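Local coordinates for protein alcohol dehydrogenase, zinc-containing (Streptococcus pneumoniae serotype 2, PDB 5YLN) that probably oxidises alcohols with NAD+ as a zinc-dependent alcohol dehydrogenase, at residues L204-L209 and T218-S223; K228-I233 and F255-K260; G167-G172 and Y194-L199. One frame throughout, in Å; residues are numbered along the deposited sequence.

Contact 1. Residues L204-L209 and T218-S223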
loop_
_atom_site.group_PDB
_atom_site.type_symbol
_atom_site.label_atom_id
_atom_site.label_comp_id
_atom_site.label_asym_id
_atom_site.label_seq_id
_atom_site.Cartn_x
_atom_site.Cartn_y
_atom_site.Cartn_z
ATOM N N LEU A 204 22.960 11.634 0.001
ATOM C CA LEU A 204 23.991 12.376 0.732
ATOM C C LEU A 204 25.182 12.732 -0.149
ATOM O O LEU A 204 25.753 13.816 -0.010
ATOM C CB LEU A 204 24.484 11.565 1.936
ATOM C CG LEU A 204 23.427 10.921 2.843
ATOM C CD1 LEU A 204 24.038 9.810 3.695
ATOM C CD2 LEU A 204 22.748 11.959 3.732
ATOM N N ASP A 205 25.542 11.839 -1.068
ATOM C CA ASP A 205 26.729 11.957 -1.913
ATOM C C ASP A 205 26.432 12.818 -3.139
ATOM O O ASP A 205 25.572 12.469 -3.961
ATOM C CB ASP A 205 27.168 10.553 -2.325
ATOM C CG ASP A 205 28.372 10.536 -3.248
ATOM O OD1 ASP A 205 28.688 11.556 -3.889
ATOM O OD2 ASP A 205 29.001 9.460 -3.340
ATOM N N ASP A 206 27.184 13.913 -3.293
ATOM C CA ASP A 206 26.954 14.789 -4.437
ATOM C C ASP A 206 27.413 14.160 -5.752
ATOM O O ASP A 206 26.860 14.485 -6.812
ATOM C CB ASP A 206 27.644 16.132 -4.239
ATOM C CG ASP A 206 27.324 17.102 -5.354
ATOM O OD1 ASP A 206 26.135 17.481 -5.475
ATOM O OD2 ASP A 206 28.249 17.466 -6.115
ATOM N N ASN A 207 28.409 13.269 -5.711
ATOM C CA ASN A 207 28.835 12.585 -6.930
ATOM C C ASN A 207 27.708 11.733 -7.493
ATOM O O ASN A 207 27.441 11.745 -8.701
ATOM C CB ASN A 207 30.073 11.728 -6.657
ATOM C CG ASN A 207 31.334 12.566 -6.434
ATOM O OD1 ASN A 207 31.359 13.755 -6.752
ATOM N ND2 ASN A 207 32.390 11.940 -5.906
ATOM N N ARG A 208 27.033 10.982 -6.625
ATOM C CA ARG A 208 25.912 10.166 -7.079
ATOM C C ARG A 208 24.746 11.032 -7.564
ATOM O O ARG A 208 24.096 10.702 -8.570
ATOM C CB ARG A 208 25.486 9.213 -5.957
ATOM C CG ARG A 208 26.593 8.201 -5.549
ATOM C CD ARG A 208 26.017 6.968 -4.846
ATOM N NE ARG A 208 25.450 7.320 -3.541
ATOM C CZ ARG A 208 26.155 7.390 -2.406
ATOM N NH1 ARG A 208 27.464 7.126 -2.409
ATOM N NH2 ARG A 208 25.555 7.727 -1.259
ATOM N N LEU A 209 24.479 12.158 -6.882
ATOM C CA LEU A 209 23.428 13.065 -7.347
ATOM C C LEU A 209 23.760 13.653 -8.720
ATOM O O LEU A 209 22.878 13.771 -9.578
ATOM C CB LEU A 209 23.182 14.181 -6.324
ATOM C CG LEU A 209 22.450 13.810 -5.019
ATOM C CD1 LEU A 209 22.362 15.008 -4.064
ATOM C CD2 LEU A 209 21.071 13.235 -5.278
ATOM N N THR A 218 15.419 15.422 -12.830
ATOM C CA THR A 218 15.157 16.838 -13.065
ATOM C C THR A 218 15.703 17.722 -11.961
ATOM O O THR A 218 16.078 18.867 -12.236
ATOM C CB THR A 218 13.651 17.081 -13.244
ATOM O OG1 THR A 218 12.960 16.855 -12.007
ATOM C CG2 THR A 218 13.086 16.123 -14.320
ATOM N N HIS A 219 15.768 17.221 -10.718
ATOM C CA HIS A 219 16.342 17.949 -9.589
ATOM C C HIS A 219 17.119 17.004 -8.687
ATOM O O HIS A 219 16.826 15.808 -8.602
ATOM C CB HIS A 219 15.294 18.623 -8.697
ATOM C CG HIS A 219 14.270 19.413 -9.442
ATOM N ND1 HIS A 219 13.369 18.831 -10.313
ATOM C CD2 HIS A 219 14.006 20.741 -9.451
ATOM C CE1 HIS A 219 12.601 19.772 -10.833
ATOM N NE2 HIS A 219 12.962 20.938 -10.324
ATOM N N LYS A 220 18.081 17.567 -7.974
ATOM C CA LYS A 220 18.777 16.853 -6.919
ATOM C C LYS A 220 18.523 17.552 -5.596
ATOM O O LYS A 220 18.392 18.779 -5.532
ATOM C CB LYS A 220 20.289 16.772 -7.174
ATOM C CG LYS A 220 21.001 18.129 -7.197
ATOM C CD LYS A 220 22.509 17.960 -7.417
ATOM C CE LYS A 220 23.190 19.314 -7.570
ATOM N NZ LYS A 220 24.671 19.146 -7.693
ATOM N N VAL A 221 18.459 16.759 -4.535
ATOM C CA VAL A 221 18.324 17.289 -3.185
ATOM C C VAL A 221 19.294 16.519 -2.312
ATOM O O VAL A 221 19.246 15.288 -2.282
ATOM C CB VAL A 221 16.891 17.150 -2.644
ATOM C CG1 VAL A 221 16.829 17.587 -1.185
ATOM C CG2 VAL A 221 15.917 17.955 -3.504
ATOM N N ASN A 222 20.188 17.228 -1.631
ATOM C CA ASN A 222 21.138 16.585 -0.737
ATOM C C ASN A 222 20.477 16.433 0.629
ATOM O O ASN A 222 19.975 17.409 1.197
ATOM C CB ASN A 222 22.432 17.392 -0.645
ATOM C CG ASN A 222 23.588 16.579 -0.071
ATOM O OD1 ASN A 222 23.471 15.979 0.990
ATOM N ND2 ASN A 222 24.689 16.525 -0.798
ATOM N N SER A 223 20.457 15.210 1.149
ATOM C CA SER A 223 19.744 14.916 2.384
ATOM C C SER A 223 20.605 15.113 3.627
ATOM O O SER A 223 20.241 14.622 4.701
ATOM C CB SER A 223 19.194 13.490 2.343
ATOM O OG SER A 223 20.209 12.577 1.971
#
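The beta-alpha-beta unit made of strand 198-203, helix 206-214 and strand 219-222, part of the Rossmann-type nucleotide-binding domain of the alcohol dehydrogenase family, brings the start of its helix against its second strand here. Asp-205 is the N-cap of that helix: its OD1 accepts two weak capping bonds, a short and strongly bent one from Asn-207 N (2.5 Å) and a longer, straighter one from Arg-208 N (3.2 Å). One residue on, Asp-206 carries its carboxylate anti to its backbone N (chi1 -175°), and OD1 takes Lys-220 NZ on its syn lone pair at 3.1 Å. The lysine starts from the crowded position between its own N and carbonyl carbon (chi1 63°) and then runs fully extended, crossing Leu-209 obliquely, so that CB and CD both lie 4.0 Å from Leu-209 CB. Its ammonium also forms a salt bridge with Glu-210, so two carboxylates share one charge, which should favour their ionised forms. Leu-209 turns its CD1 onto the strand backbone, 3.6 Å from Val-221 O. Further along, Asn-222 ND2 donates to Leu-204 O at 3.0 Å, a weak bond bent to 134°; the amide's OD1 is instead hydrogen-bonded to Ser-224 OG. Leu-204, whose CB starts out away from the strand, brings CD2 back to within 3.2 Å of Ser-223 OG. Leu-209 is buried, whereas Leu-204 and Asp-206 are exposed. Leu-209 also packs on Met-201 and Asp-203 of strand 198-203, the neighbour to which Val-221 is hydrogen-bonded through its backbone. The CB of Val-221 points away from segment 204-209, and its side chain lies against Ala-229, Glu-232 and Ile-233, so strand 219-222 is packed between helices 206-214 and 226-236.

Contact 2. Residues K228-I233 and F255-K260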
loop_
_atom_site.group_PDB
_atom_site.type_symbol
_atom_site.label_atom_id
_atom_site.label_comp_id
_atom_site.label_asym_id
_atom_site.label_seq_id
_atom_site.Cartn_x
_atom_site.Cartn_y
_atom_site.Cartn_z
ATOM N N LYS A 228 16.080 20.558 5.920
ATOM C CA LYS A 228 16.201 21.439 4.768
ATOM C C LYS A 228 15.817 20.715 3.477
ATOM O O LYS A 228 15.253 21.323 2.563
ATOM C CB LYS A 228 17.629 21.986 4.709
ATOM C CG LYS A 228 17.954 22.817 3.492
ATOM C CD LYS A 228 19.445 23.134 3.492
ATOM C CE LYS A 228 19.935 23.502 2.101
ATOM N NZ LYS A 228 19.745 22.391 1.099
ATOM N N ALA A 229 16.108 19.409 3.396
ATOM C CA ALA A 229 15.726 18.624 2.227
ATOM C C ALA A 229 14.214 18.473 2.131
ATOM O O ALA A 229 13.635 18.604 1.045
ATOM C CB ALA A 229 16.387 17.249 2.276
ATOM N N ILE A 230 13.575 18.156 3.263
ATOM C CA ILE A 230 12.124 18.017 3.326
ATOM C C ILE A 230 11.453 19.320 2.909
ATOM O O ILE A 230 10.552 19.328 2.061
ATOM C CB ILE A 230 11.696 17.570 4.738
ATOM C CG1 ILE A 230 12.215 16.148 5.012
ATOM C CG2 ILE A 230 10.185 17.620 4.899
ATOM C CD1 ILE A 230 12.232 15.732 6.492
ATOM N N LYS A 231 11.908 20.446 3.476
ATOM C CA LYS A 231 11.429 21.755 3.034
ATOM C C LYS A 231 11.563 21.905 1.526
ATOM O O LYS A 231 10.606 22.252 0.834
ATOM C CB LYS A 231 12.206 22.873 3.721
ATOM C CG LYS A 231 11.748 23.202 5.123
ATOM C CD LYS A 231 12.246 24.599 5.519
ATOM C CE LYS A 231 12.802 24.637 6.939
ATOM N NZ LYS A 231 11.814 24.145 7.932
ATOM N N GLU A 232 12.758 21.630 1.006
ATOM C CA GLU A 232 13.030 21.827 -0.405
ATOM C C GLU A 232 12.115 20.971 -1.269
ATOM O O GLU A 232 11.650 21.412 -2.324
ATOM C CB GLU A 232 14.499 21.509 -0.684
ATOM C CG GLU A 232 14.878 21.613 -2.142
ATOM C CD GLU A 232 16.380 21.623 -2.348
ATOM O OE1 GLU A 232 17.121 21.591 -1.327
ATOM O OE2 GLU A 232 16.805 21.665 -3.530
ATOM N N ILE A 233 11.829 19.747 -0.833
ATOM C CA ILE A 233 10.961 18.897 -1.630
ATOM C C ILE A 233 9.523 19.411 -1.588
ATOM O O ILE A 233 8.811 19.379 -2.600
ATOM C CB ILE A 233 11.086 17.435 -1.171
ATOM C CG1 ILE A 233 12.459 16.895 -1.594
ATOM C CG2 ILE A 233 9.950 16.579 -1.753
ATOM C CD1 ILE A 233 12.837 15.576 -0.939
ATOM N N PHE A 255 13.355 5.140 4.992
ATOM C CA PHE A 255 11.919 4.931 5.088
ATOM C C PHE A 255 11.265 6.103 5.794
ATOM O O PHE A 255 10.186 6.557 5.394
ATOM C CB PHE A 255 11.573 3.637 5.820
ATOM C CG PHE A 255 10.078 3.439 5.998
ATOM C CD1 PHE A 255 9.303 2.888 4.974
ATOM C CD2 PHE A 255 9.437 3.851 7.164
ATOM C CE1 PHE A 255 7.937 2.727 5.117
ATOM C CE2 PHE A 255 8.066 3.687 7.318
ATOM C CZ PHE A 255 7.318 3.126 6.289
ATOM N N ASP A 256 11.921 6.624 6.832
ATOM C CA ASP A 256 11.346 7.734 7.573
ATOM C C ASP A 256 11.261 8.992 6.713
ATOM O O ASP A 256 10.260 9.718 6.760
ATOM C CB ASP A 256 12.167 8.005 8.828
ATOM C CG ASP A 256 11.584 9.125 9.650
ATOM O OD1 ASP A 256 10.403 9.013 10.055
ATOM O OD2 ASP A 256 12.297 10.125 9.871
ATOM N N PHE A 257 12.311 9.271 5.934
ATOM C CA PHE A 257 12.297 10.401 5.009
ATOM C C PHE A 257 11.122 10.293 4.032
ATOM O O PHE A 257 10.375 11.259 3.822
ATOM C CB PHE A 257 13.622 10.448 4.249
ATOM C CG PHE A 257 13.862 11.724 3.502
ATOM C CD1 PHE A 257 14.467 12.808 4.127
ATOM C CD2 PHE A 257 13.520 11.835 2.171
ATOM C CE1 PHE A 257 14.694 13.990 3.424
ATOM C CE2 PHE A 257 13.746 12.994 1.469
ATOM C CZ PHE A 257 14.324 14.079 2.087
ATOM N N CYS A 258 10.947 9.113 3.433
ATOM C CA CYS A 258 9.868 8.896 2.474
ATOM C C CYS A 258 8.512 9.234 3.069
ATOM O O CYS A 258 7.662 9.833 2.395
ATOM C CB CYS A 258 9.881 7.448 1.996
ATOM S SG CYS A 258 11.123 7.130 0.754
ATOM N N GLN A 259 8.283 8.861 4.331
ATOM C CA GLN A 259 6.952 9.062 4.883
ATOM C C GLN A 259 6.726 10.518 5.258
ATOM O O GLN A 259 5.575 10.932 5.410
ATOM C CB GLN A 259 6.699 8.112 6.064
ATOM C CG GLN A 259 7.403 8.436 7.339
ATOM C CD GLN A 259 7.037 7.459 8.461
ATOM O OE1 GLN A 259 6.011 6.767 8.400
ATOM N NE2 GLN A 259 7.881 7.405 9.495
ATOM N N LYS A 260 7.790 11.315 5.337
ATOM C CA LYS A 260 7.657 12.741 5.599
ATOM C C LYS A 260 7.385 13.581 4.346
ATOM O O LYS A 260 6.935 14.725 4.470
ATOM C CB LYS A 260 8.914 13.243 6.310
ATOM C CG LYS A 260 9.024 12.680 7.729
ATOM C CD LYS A 260 9.886 13.569 8.604
ATOM C CE LYS A 260 9.617 13.344 10.096
ATOM N NZ LYS A 260 9.327 11.919 10.403
#
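Apolar packing carries this helix pair, and the ring of Phe-257 is its centre. With CG anti to the backbone N (chi1 -167°), the ring reaches from helix 252-261 to helix 226-236; the axes of the two short segments pass 10.8 Å apart at a signed crossing angle of -35°. Two methyl groups meet the ring edge near its plane: Ala-229 CB, 3.8 Å from CZ, and Ile-233 CD1, 3.6 Å from CE2 in a tip-to-tip approach. Ile-230 comes in obliquely, sliding past the ring in the opposite direction with CG1 3.7 Å from CE1. Its CD1 goes on to cross the aliphatic part of Lys-260, 3.8 Å from CD. Phe-257 also touches Ile-178 of strand 174-178.

The polar groups pair beside the contact, not across it. Asp-256 OD1 receives Gln-259 NE2 on its anti lone pair, in the plane of the amide and nearly straight at 164°, and also forms a salt bridge with Lys-260 NZ. Gln-259 is also hydrogen-bonded to Glu-279 O and Asp-281 N.

With carbon against carbon throughout, the two segments meet by shape and burial of hydrocarbon, and the lysine contributes its methylenes while its ammonium is paired with Asp-256 of its own helix.

Contact 3. Residues G167-G172 and Y194-L199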
loop_
_atom_site.group_PDB
_atom_site.type_symbol
_atom_site.label_atom_id
_atom_site.label_comp_id
_atom_site.label_asym_id
_atom_site.label_seq_id
_atom_site.Cartn_x
_atom_site.Cartn_y
_atom_site.Cartn_z
ATOM N N GLY A 167 4.664 2.031 -7.430
ATOM C CA GLY A 167 4.528 3.426 -7.067
ATOM C C GLY A 167 3.497 4.184 -7.857
ATOM O O GLY A 167 3.132 5.290 -7.462
ATOM N N LYS A 168 3.026 3.608 -8.966
ATOM C CA LYS A 168 2.016 4.226 -9.811
ATOM C C LYS A 168 2.509 5.555 -10.378
ATOM O O LYS A 168 1.812 6.570 -10.336
ATOM C CB LYS A 168 0.694 4.390 -9.043
ATOM C CG LYS A 168 0.120 3.069 -8.536
ATOM C CD LYS A 168 -1.323 3.180 -8.023
ATOM C CE LYS A 168 -1.427 4.137 -6.843
ATOM N NZ LYS A 168 -2.818 4.365 -6.323
ATOM N N VAL A 169 3.741 5.540 -10.913
ATOM C CA VAL A 169 4.235 6.671 -11.697
ATOM C C VAL A 169 3.388 6.860 -12.955
ATOM O O VAL A 169 3.124 5.906 -13.691
ATOM C CB VAL A 169 5.697 6.462 -12.124
ATOM C CG1 VAL A 169 6.174 7.679 -12.933
ATOM C CG2 VAL A 169 6.597 6.188 -10.945
ATOM N N GLU A 170 3.043 8.113 -13.245
ATOM C CA GLU A 170 2.174 8.496 -14.350
ATOM C C GLU A 170 2.641 9.836 -14.897
ATOM O O GLU A 170 3.297 10.604 -14.187
ATOM C CB GLU A 170 0.712 8.606 -13.885
ATOM C CG GLU A 170 0.530 9.754 -12.910
ATOM C CD GLU A 170 -0.913 9.962 -12.483
ATOM O OE1 GLU A 170 -1.794 9.223 -12.975
ATOM O OE2 GLU A 170 -1.160 10.870 -11.652
ATOM N N PRO A 171 2.291 10.165 -16.145
ATOM C CA PRO A 171 2.768 11.427 -16.725
ATOM C C PRO A 171 2.342 12.626 -15.901
ATOM O O PRO A 171 1.218 12.710 -15.401
ATOM C CB PRO A 171 2.136 11.445 -18.122
ATOM C CG PRO A 171 1.899 10.014 -18.428
ATOM C CD PRO A 171 1.507 9.383 -17.118
ATOM N N GLY A 172 3.270 13.555 -15.747
ATOM C CA GLY A 172 3.008 14.761 -14.998
ATOM C C GLY A 172 3.015 14.629 -13.489
ATOM O O GLY A 172 2.804 15.638 -12.808
ATOM N N TYR A 194 7.383 6.857 -18.087
ATOM C CA TYR A 194 6.082 7.450 -17.797
ATOM C C TYR A 194 6.105 8.971 -17.705
ATOM O O TYR A 194 5.130 9.556 -17.233
ATOM C CB TYR A 194 5.510 6.857 -16.505
ATOM C CG TYR A 194 5.098 5.420 -16.681
ATOM C CD1 TYR A 194 3.903 5.105 -17.295
ATOM C CD2 TYR A 194 5.917 4.377 -16.279
ATOM C CE1 TYR A 194 3.523 3.806 -17.478
ATOM C CE2 TYR A 194 5.542 3.066 -16.468
ATOM C CZ TYR A 194 4.342 2.788 -17.063
ATOM O OH TYR A 194 3.946 1.483 -17.251
ATOM N N SER A 195 7.184 9.617 -18.126
ATOM C CA SER A 195 7.261 11.073 -18.212
ATOM C C SER A 195 6.720 11.820 -16.988
ATOM O O SER A 195 5.887 12.721 -17.131
ATOM C CB SER A 195 6.565 11.558 -19.474
ATOM O OG SER A 195 7.105 10.890 -20.613
ATOM N N PRO A 196 7.182 11.503 -15.780
ATOM C CA PRO A 196 6.784 12.315 -14.632
ATOM C C PRO A 196 7.280 13.745 -14.801
ATOM O O PRO A 196 8.313 13.997 -15.428
ATOM C CB PRO A 196 7.478 11.617 -13.447
ATOM C CG PRO A 196 8.678 10.990 -14.045
ATOM C CD PRO A 196 8.247 10.547 -15.430
ATOM N N ALA A 197 6.521 14.697 -14.238
ATOM C CA ALA A 197 6.934 16.106 -14.295
ATOM C C ALA A 197 8.241 16.344 -13.542
ATOM O O ALA A 197 9.098 17.111 -13.991
ATOM C CB ALA A 197 5.829 16.990 -13.727
ATOM N N LYS A 198 8.403 15.698 -12.391
ATOM C CA LYS A 198 9.544 15.909 -11.509
ATOM C C LYS A 198 10.106 14.565 -11.083
ATOM O O LYS A 198 9.368 13.677 -10.635
ATOM C CB LYS A 198 9.157 16.731 -10.275
ATOM C CG LYS A 198 8.894 18.188 -10.585
ATOM C CD LYS A 198 8.739 19.014 -9.329
ATOM C CE LYS A 198 8.754 20.492 -9.677
ATOM N NZ LYS A 198 7.611 20.886 -10.538
ATOM N N LEU A 199 11.409 14.424 -11.249
ATOM C CA LEU A 199 12.177 13.268 -10.817
ATOM C C LEU A 199 13.263 13.822 -9.913
ATOM O O LEU A 199 14.299 14.300 -10.392
ATOM C CB LEU A 199 12.777 12.518 -11.992
ATOM C CG LEU A 199 11.952 11.402 -12.596
ATOM C CD1 LEU A 199 12.603 10.958 -13.899
ATOM C CD2 LEU A 199 11.884 10.270 -11.624
#
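Tyr-194 sets its CG anti to its carbonyl carbon (chi1 -70°), while Val-169 holds CG1 anti to its backbone N (chi1 -180°); together these torsions bring the valine methyl to 3.7 Å from Tyr-194 CB and lay the phenol ring over the valine's carbonyl. Val-169 O lies over one ring face, 3.6 Å from CG. The same CG1 reaches, more loosely, Pro-196 CB, so this one methyl touches both the tyrosine and the proline, the two side chains crossing it obliquely.

Beyond Val-169 the backbones do most of the work. Pro-171 has no N-H to offer, and its CA approaches two carbonyls: Tyr-194 O at 3.1 Å and Ser-195 O at 3.4 Å, both as CA-H...O contacts. The next residue supplies a conventional bond, Gly-172 N to Ser-195 O at 3.1 Å, nearly straight at the hydrogen (167°), with the donor above the carbonyl plane. Ser-195 O is thereby approached by both an N-H and a CA-H. Gly-172 has positive phi, a conformation that glycine adopts readily, and its O lies 3.4 Å from Ala-197 CB.

These are two surface connections of the nucleotide-binding fold. The first includes the Schellman motif at Lys-168, which closes helix 157-165, and leads into strand 174-178; the second leads into strand 198-203. Tyr-194 packs on Val-164 and Leu-165 of that helix and bonds through its hydroxyl to Tyr-160 OH. Val-169 and Pro-196 both cover Val-175, just where the two neighbouring strands start their parallel pairing through Lys-198.

How the contacts relate
All three contacts belong to the Rossmann-type domain and come in series along the chain: contact 3 closes before contact 1 opens, and contact 1 before contact 2. Contact 3 lies at the start of strands 174-178 and 198-203. Contact 1 is centred 19 Å away, and Leu-199 O accepts a probable hydrogen bond from Thr-218 N, 2.9 Å off. Contact 2, centred 13 Å from contact 1, touches it through Val-221 CG1 and Ala-229 CB, 3.5 Å apart. Contacts 2 and 3, centred 18 Å apart, do not touch. Contacts 3 and 1 thus lie on neighbouring strands 198-203 and 219-222 of the parallel sheet, while contact 2 joins two helices packed beside it, away from both zinc sites.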